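Local atomic coordinates of FAD linked oxidase-like protein (Myceliophthora thermophila, PDB entry 5L6G), a protein that oxidises xylooligosaccharides and related sugars at the C1 hydroxyl to lactones, using a doubly covalently bound FAD and reducing molecular oxygen to hydrogen peroxide. Residues 176-179 against 180-183; 287-290 against 291-294. One frame throughout, in Å; residues are numbered along the deposited sequence.

Contact 1: residues 176-179 against 180-183; sequences HGLA and VDWI. With XYP (beta-D-xylopyranose), chain J.
Trp182 reaches back along the chain past Ala179 and Leu178 to His176. Its CB lies 3.7 Å from Ala179 O. With CG beside the backbone N and anti to the carbonyl carbon (chi1 -67°), the indole is carried back over the preceding turn. There CD1 comes edge-on to Leu178 O at 3.1 Å. NE1 then donates to His176 O at 2.8 Å; the carbonyl oxygen sits close to the ring plane, but the N-H meets it from above the carbonyl plane. Beyond it CZ2 packs against His176 CB at 3.9 Å. The C4 and O3 end of a bound xylose lies over one face of the indole, offset toward its rim, while Phe228 meets the ring edge-to-face. Asp181 closes the same turn: OD2 takes the Leu178 N-H in a nearly straight bond (2.8 Å, 167°), and its OD1 pairs with Arg402. Asp181 N returns a bond to Leu178 O, and Trp182 N bonds to Ala179 O, both at 3.0 Å. Successive bonds of this i to i+3 kind mark two overlapping beta-turns, 178-181 and 179-182, which in the PCMH-type FAD-binding domain join helix 173-176, left at Gly177 with positive phi, to strand 183-189.

Contact 2: residues 287-290 against 291-294; sequences HGNA and SALK. With NAG (2-acetamido-2-deoxy-beta-D-glucopyranose), chain G.
Asn289 OD1 is the polar atom on which the first turn of helix 290-304 converges. Ala292 N donates to it at 3.0 Å, almost along the C=O axis (171° at the oxygen), and Ser291 OG lies 3.1 Å from it, a possible bond, since that hydroxyl may turn its proton to a different acceptor. The CB of Ala292 also comes in against OD1, at 3.3 Å. This grip depends on the first torsion of Asn289, which sets CG between the backbone N and the carbonyl carbon (chi1 56°) and brings the amide oxygen over the start of the helix. The amide nitrogen is used differently: ND2 is bonded covalently to C1 of an N-acetylglucosamine at 1.5 Å, so one branch of the amide caps the helix while the other carries the sugar. Behind the cap the regular backbone bonds take over, Leu293 N to Asn289 O at 3.1 Å and Lys294 N to Ala290 O at 3.0 Å. The Lys294 chain passes alongside this second carbonyl, its CG lying 3.2 Å from Ala290 O. Glu313 of strand 308-314 accepts from Ala290 N, serving another amide of the helix start, and Leu293 is buried against Thr235 and Tyr237 of strand 234-240 and Tyr286 of strand 280-286. The partly positive N-terminal end of the helix would be expected to polarise the side-chain C=O of Asn289. Asn289-Ala290-Ser291 is an N-glycosylation sequon of the Asn-X-Ser type, and its asparagine doubles as the N-cap of a surface helix.

In the fold
Contact 1 is buried, about 12 Å from the centre of the chain, whereas contact 2 lies on the surface about 27 Å out; their centres are 24 Å apart. They nevertheless meet at one end, where His176 CD2 packs 4.2 Å from His287 CE1, and His287 NE2 bonds to Phe171 O just ahead of helix 173-176. Helix 290-304 packs on the eight-stranded antiparallel sheet. Residues 176-183 lie near the FAD, about 7 Å from the Leu178 side chain, and near substrate-binding Tyr451, about 9 Å from it. The xylose beside Trp182 is distinct from the one held among Thr154, Arg272, Glu412 and Tyr451. Residues 287-294 lie away from that site and carry a glycan.

Contact 1: residues 176-179 against 180-183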
ATOM      1  N   HIS A 176      14.952  -1.922  -4.370  1.00 13.62           N
ATOM      2  CA  HIS A 176      15.057  -0.576  -3.791  1.00 13.95           C
ATOM      3  C   HIS A 176      14.163  -0.281  -2.576  1.00 13.44           C
ATOM      4  O   HIS A 176      14.185   0.826  -2.036  1.00 13.40           O
ATOM      5  CB  HIS A 176      14.741   0.464  -4.885  1.00 14.40           C
ATOM      6  CG  HIS A 176      15.740   0.496  -6.001  1.00 15.32           C
ATOM      7  ND1 HIS A 176      17.055   0.853  -5.816  1.00 16.33           N
ATOM      8  CD2 HIS A 176      15.601   0.261  -7.324  1.00 15.98           C
ATOM      9  CE1 HIS A 176      17.696   0.812  -6.973  1.00 17.06           C
ATOM     10  NE2 HIS A 176      16.834   0.447  -7.906  1.00 16.94           N
ATOM     11  N   GLY A 177      13.399  -1.257  -2.118  1.00 12.93           N
ATOM     12  CA  GLY A 177      12.661  -1.077  -0.884  1.00 12.82           C
ATOM     13  C   GLY A 177      11.250  -0.600  -1.098  1.00 12.51           C
ATOM     14  O   GLY A 177      10.692  -0.689  -2.195  1.00 12.84           O
ATOM     15  N   LEU A 178      10.646  -0.142  -0.024  1.00 12.46           N
ATOM     16  CA  LEU A 178       9.251   0.260  -0.061  1.00 12.06           C
ATOM     17  C   LEU A 178       9.194   1.751  -0.342  1.00 12.32           C
ATOM     18  O   LEU A 178      10.192   2.441  -0.187  1.00 12.79           O
ATOM     19  CB  LEU A 178       8.575  -0.050   1.270  1.00 11.84           C
ATOM     20  CG  LEU A 178       8.563  -1.515   1.699  1.00 11.63           C
ATOM     21  CD1 LEU A 178       8.014  -1.661   3.109  1.00 11.45           C
ATOM     22  CD2 LEU A 178       7.766  -2.343   0.709  1.00 11.45           C
ATOM     23  N   ALA A 179       8.023   2.250  -0.727  1.00 12.05           N
ATOM     24  CA  ALA A 179       7.845   3.696  -0.920  1.00 12.18           C
ATOM     25  C   ALA A 179       8.228   4.472   0.337  1.00 12.33           C
ATOM     26  O   ALA A 179       8.881   5.513   0.255  1.00 12.63           O
ATOM     27  CB  ALA A 179       6.409   4.004  -1.322  1.00 11.77           C
ATOM     28  N   VAL A 180       7.826   3.947   1.495  1.00 12.08           N
ATOM     29  CA  VAL A 180       8.129   4.544   2.790  1.00 12.38           C
ATOM     30  C   VAL A 180       9.638   4.738   3.019  1.00 13.03           C
ATOM     31  O   VAL A 180      10.068   5.654   3.709  1.00 13.02           O
ATOM     32  CB  VAL A 180       7.514   3.724   3.942  1.00 12.14           C
ATOM     33  CG1 VAL A 180       8.237   2.404   4.160  1.00 12.31           C
ATOM     34  CG2 VAL A 180       7.516   4.526   5.216  1.00 12.39           C
ATOM     35  N   ASP A 181      10.438   3.906   2.386  1.00 13.11           N
ATOM     36  CA  ASP A 181      11.894   3.986   2.514  1.00 14.11           C
ATOM     37  C   ASP A 181      12.539   5.129   1.767  1.00 14.33           C
ATOM     38  O   ASP A 181      13.727   5.421   1.958  1.00 15.14           O
ATOM     39  CB  ASP A 181      12.509   2.665   2.062  1.00 14.54           C
ATOM     40  CG  ASP A 181      12.077   1.514   2.937  1.00 14.51           C
ATOM     41  OD1 ASP A 181      11.974   1.745   4.160  1.00 15.04           O
ATOM     42  OD2 ASP A 181      11.840   0.402   2.417  1.00 14.29           O
ATOM     43  N   TRP A 182      11.778   5.779   0.895  1.00 13.82           N
ATOM     44  CA  TRP A 182      12.323   6.889   0.118  1.00 14.01           C
ATOM     45  C   TRP A 182      11.919   8.238   0.699  1.00 14.07           C
ATOM     46  O   TRP A 182      12.389   9.283   0.242  1.00 14.32           O
ATOM     47  CB  TRP A 182      11.934   6.709  -1.349  1.00 13.82           C
ATOM     48  CG  TRP A 182      12.641   5.553  -1.821  1.00 13.69           C
ATOM     49  CD1 TRP A 182      12.246   4.268  -1.723  1.00 13.23           C
ATOM     50  CD2 TRP A 182      13.960   5.535  -2.353  1.00 14.10           C
ATOM     51  NE1 TRP A 182      13.229   3.436  -2.177  1.00 13.25           N
ATOM     52  CE2 TRP A 182      14.294   4.193  -2.583  1.00 13.98           C
ATOM     53  CE3 TRP A 182      14.897   6.533  -2.663  1.00 14.72           C
ATOM     54  CZ2 TRP A 182      15.507   3.813  -3.131  1.00 14.45           C
ATOM     55  CZ3 TRP A 182      16.100   6.153  -3.203  1.00 15.27           C
ATOM     56  CH2 TRP A 182      16.400   4.805  -3.428  1.00 15.17           C
ATOM     57  N   ILE A 183      11.098   8.220   1.745  1.00 13.82           N
ATOM     58  CA  ILE A 183      10.758   9.453   2.426  1.00 14.22           C
ATOM     59  C   ILE A 183      11.989   9.940   3.191  1.00 14.82           C
ATOM     60  O   ILE A 183      12.568   9.200   3.997  1.00 14.47           O
ATOM     61  CB  ILE A 183       9.583   9.286   3.401  1.00 13.91           C
ATOM     62  CG1 ILE A 183       8.329   8.835   2.648  1.00 13.67           C
ATOM     63  CG2 ILE A 183       9.352  10.604   4.133  1.00 14.16           C
ATOM     64  CD1 ILE A 183       7.167   8.464   3.558  1.00 13.33           C
TER
HETATM   65  O1  XYP J 511      18.306   0.426  -1.114  1.00 54.54           O
HETATM   66  C1  XYP J 511      17.930   1.292  -0.036  1.00 53.95           C
HETATM   67  C2  XYP J 511      18.369   2.724  -0.342  1.00 53.32           C
HETATM   68  C3  XYP J 511      17.830   3.711   0.693  1.00 53.98           C
HETATM   69  C4  XYP J 511      16.343   3.465   0.945  1.00 52.79           C
HETATM   70  C5  XYP J 511      16.072   1.992   1.242  1.00 52.58           C
HETATM   71  O2  XYP J 511      19.801   2.755  -0.366  1.00 55.44           O
HETATM   72  O3  XYP J 511      18.033   5.071   0.265  1.00 52.07           O
HETATM   73  O4  XYP J 511      15.913   4.277   2.043  1.00 55.30           O
HETATM   74  O5  XYP J 511      16.512   1.213   0.139  1.00 53.29           O

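Contact 2: residues 287-290 against 291-294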
ATOM      1  N   HIS A 287      15.509  -5.437 -13.435  1.00 16.85           N
ATOM      2  CA  HIS A 287      16.167  -4.163 -13.702  1.00 17.67           C
ATOM      3  C   HIS A 287      17.464  -4.380 -14.476  1.00 18.91           C
ATOM      4  O   HIS A 287      18.561  -4.349 -13.921  1.00 18.98           O
ATOM      5  CB  HIS A 287      16.413  -3.409 -12.410  1.00 17.32           C
ATOM      6  CG  HIS A 287      15.158  -2.941 -11.751  1.00 16.66           C
ATOM      7  ND1 HIS A 287      15.049  -1.695 -11.191  1.00 16.75           N
ATOM      8  CD2 HIS A 287      13.948  -3.532 -11.595  1.00 16.17           C
ATOM      9  CE1 HIS A 287      13.838  -1.542 -10.690  1.00 16.13           C
ATOM     10  NE2 HIS A 287      13.151  -2.645 -10.917  1.00 15.89           N
ATOM     11  N   GLY A 288      17.294  -4.607 -15.764  1.00 20.00           N
ATOM     12  CA  GLY A 288      18.373  -4.939 -16.678  1.00 21.68           C
ATOM     13  C   GLY A 288      17.734  -5.406 -17.977  1.00 22.75           C
ATOM     14  O   GLY A 288      16.510  -5.426 -18.103  1.00 21.55           O
ATOM     15  N   ASN A 289      18.560  -5.778 -18.946  1.00 25.16           N
ATOM     16  CA  ASN A 289      18.064  -6.142 -20.268  1.00 26.87           C
ATOM     17  C   ASN A 289      17.688  -7.618 -20.307  1.00 26.17           C
ATOM     18  O   ASN A 289      17.832  -8.323 -19.304  1.00 25.76           O
ATOM     19  CB  ASN A 289      19.094  -5.778 -21.346  1.00 29.99           C
ATOM     20  CG  ASN A 289      20.444  -6.415 -21.107  1.00 33.14           C
ATOM     21  OD1 ASN A 289      20.531  -7.526 -20.598  1.00 31.85           O
ATOM     22  ND2 ASN A 289      21.521  -5.706 -21.490  1.00 38.41           N
ATOM     23  N   ALA A 290      17.197  -8.087 -21.454  1.00 26.03           N
ATOM     24  CA  ALA A 290      16.615  -9.424 -21.540  1.00 25.19           C
ATOM     25  C   ALA A 290      17.655 -10.519 -21.393  1.00 25.27           C
ATOM     26  O   ALA A 290      17.385 -11.545 -20.779  1.00 24.36           O
ATOM     27  CB  ALA A 290      15.846  -9.594 -22.843  1.00 25.89           C
ATOM     28  N   SER A 291      18.846 -10.315 -21.961  1.00 25.99           N
ATOM     29  CA  SER A 291      19.911 -11.322 -21.856  1.00 26.14           C
ATOM     30  C   SER A 291      20.366 -11.478 -20.405  1.00 25.33           C
ATOM     31  O   SER A 291      20.669 -12.579 -19.965  1.00 24.71           O
ATOM     32  CB  SER A 291      21.105 -10.984 -22.768  1.00 27.41           C
ATOM     33  OG  SER A 291      21.439  -9.619 -22.671  1.00 27.65           O
ATOM     34  N   ALA A 292      20.383 -10.372 -19.661  1.00 25.04           N
ATOM     35  CA  ALA A 292      20.787 -10.407 -18.259  1.00 24.72           C
ATOM     36  C   ALA A 292      19.724 -11.136 -17.429  1.00 24.16           C
ATOM     37  O   ALA A 292      20.049 -11.959 -16.564  1.00 23.69           O
ATOM     38  CB  ALA A 292      21.031  -8.998 -17.740  1.00 24.58           C
ATOM     39  N   LEU A 293      18.454 -10.853 -17.710  1.00 24.02           N
ATOM     40  CA  LEU A 293      17.356 -11.584 -17.072  1.00 23.91           C
ATOM     41  C   LEU A 293      17.462 -13.093 -17.301  1.00 25.17           C
ATOM     42  O   LEU A 293      17.377 -13.882 -16.355  1.00 24.13           O
ATOM     43  CB  LEU A 293      16.002 -11.094 -17.601  1.00 23.60           C
ATOM     44  CG  LEU A 293      14.815 -12.017 -17.310  1.00 23.19           C
ATOM     45  CD1 LEU A 293      14.572 -12.078 -15.812  1.00 22.12           C
ATOM     46  CD2 LEU A 293      13.568 -11.577 -18.052  1.00 23.28           C
ATOM     47  N   LYS A 294      17.628 -13.491 -18.561  1.00 27.35           N
ATOM     48  CA  LYS A 294      17.627 -14.907 -18.913  1.00 28.73           C
ATOM     49  C   LYS A 294      18.675 -15.659 -18.101  1.00 28.66           C
ATOM     50  O   LYS A 294      18.415 -16.736 -17.572  1.00 28.55           O
ATOM     51  CB  LYS A 294      17.877 -15.090 -20.416  1.00 31.70           C
ATOM     52  CG  LYS A 294      16.722 -14.659 -21.313  1.00 33.54           C
ATOM     53  CD  LYS A 294      17.109 -14.747 -22.786  1.00 37.02           C
ATOM     54  CE  LYS A 294      15.996 -14.234 -23.693  1.00 39.11           C
ATOM     55  NZ  LYS A 294      14.880 -15.214 -23.830  1.00 39.85           N
TER
HETATM   56  C1  NAG G 508      22.873  -6.200 -21.314  1.00 33.10           C
HETATM   57  C2  NAG G 508      23.737  -5.670 -22.467  1.00 39.66           C
HETATM   58  C3  NAG G 508      25.224  -5.930 -22.253  1.00 42.18           C
HETATM   59  C4  NAG G 508      25.654  -5.526 -20.854  1.00 43.52           C
HETATM   60  C5  NAG G 508      24.721  -6.119 -19.801  1.00 42.61           C
HETATM   61  C6  NAG G 508      25.057  -5.605 -18.406  1.00 43.71           C
HETATM   62  C7  NAG G 508      22.688  -5.463 -24.670  1.00 42.10           C
HETATM   63  C8  NAG G 508      22.237  -6.136 -25.936  1.00 41.71           C
HETATM   64  N2  NAG G 508      23.270  -6.217 -23.734  1.00 38.95           N
HETATM   65  O3  NAG G 508      25.967  -5.146 -23.155  1.00 45.91           O
HETATM   66  O4  NAG G 508      26.979  -5.966 -20.655  1.00 46.78           O
HETATM   67  O5  NAG G 508      23.391  -5.749 -20.083  1.00 35.95           O
HETATM   68  O6  NAG G 508      24.561  -6.507 -17.438  1.00 47.24           O
HETATM   69  O7  NAG G 508      22.517  -4.248 -24.547  1.00 46.62           O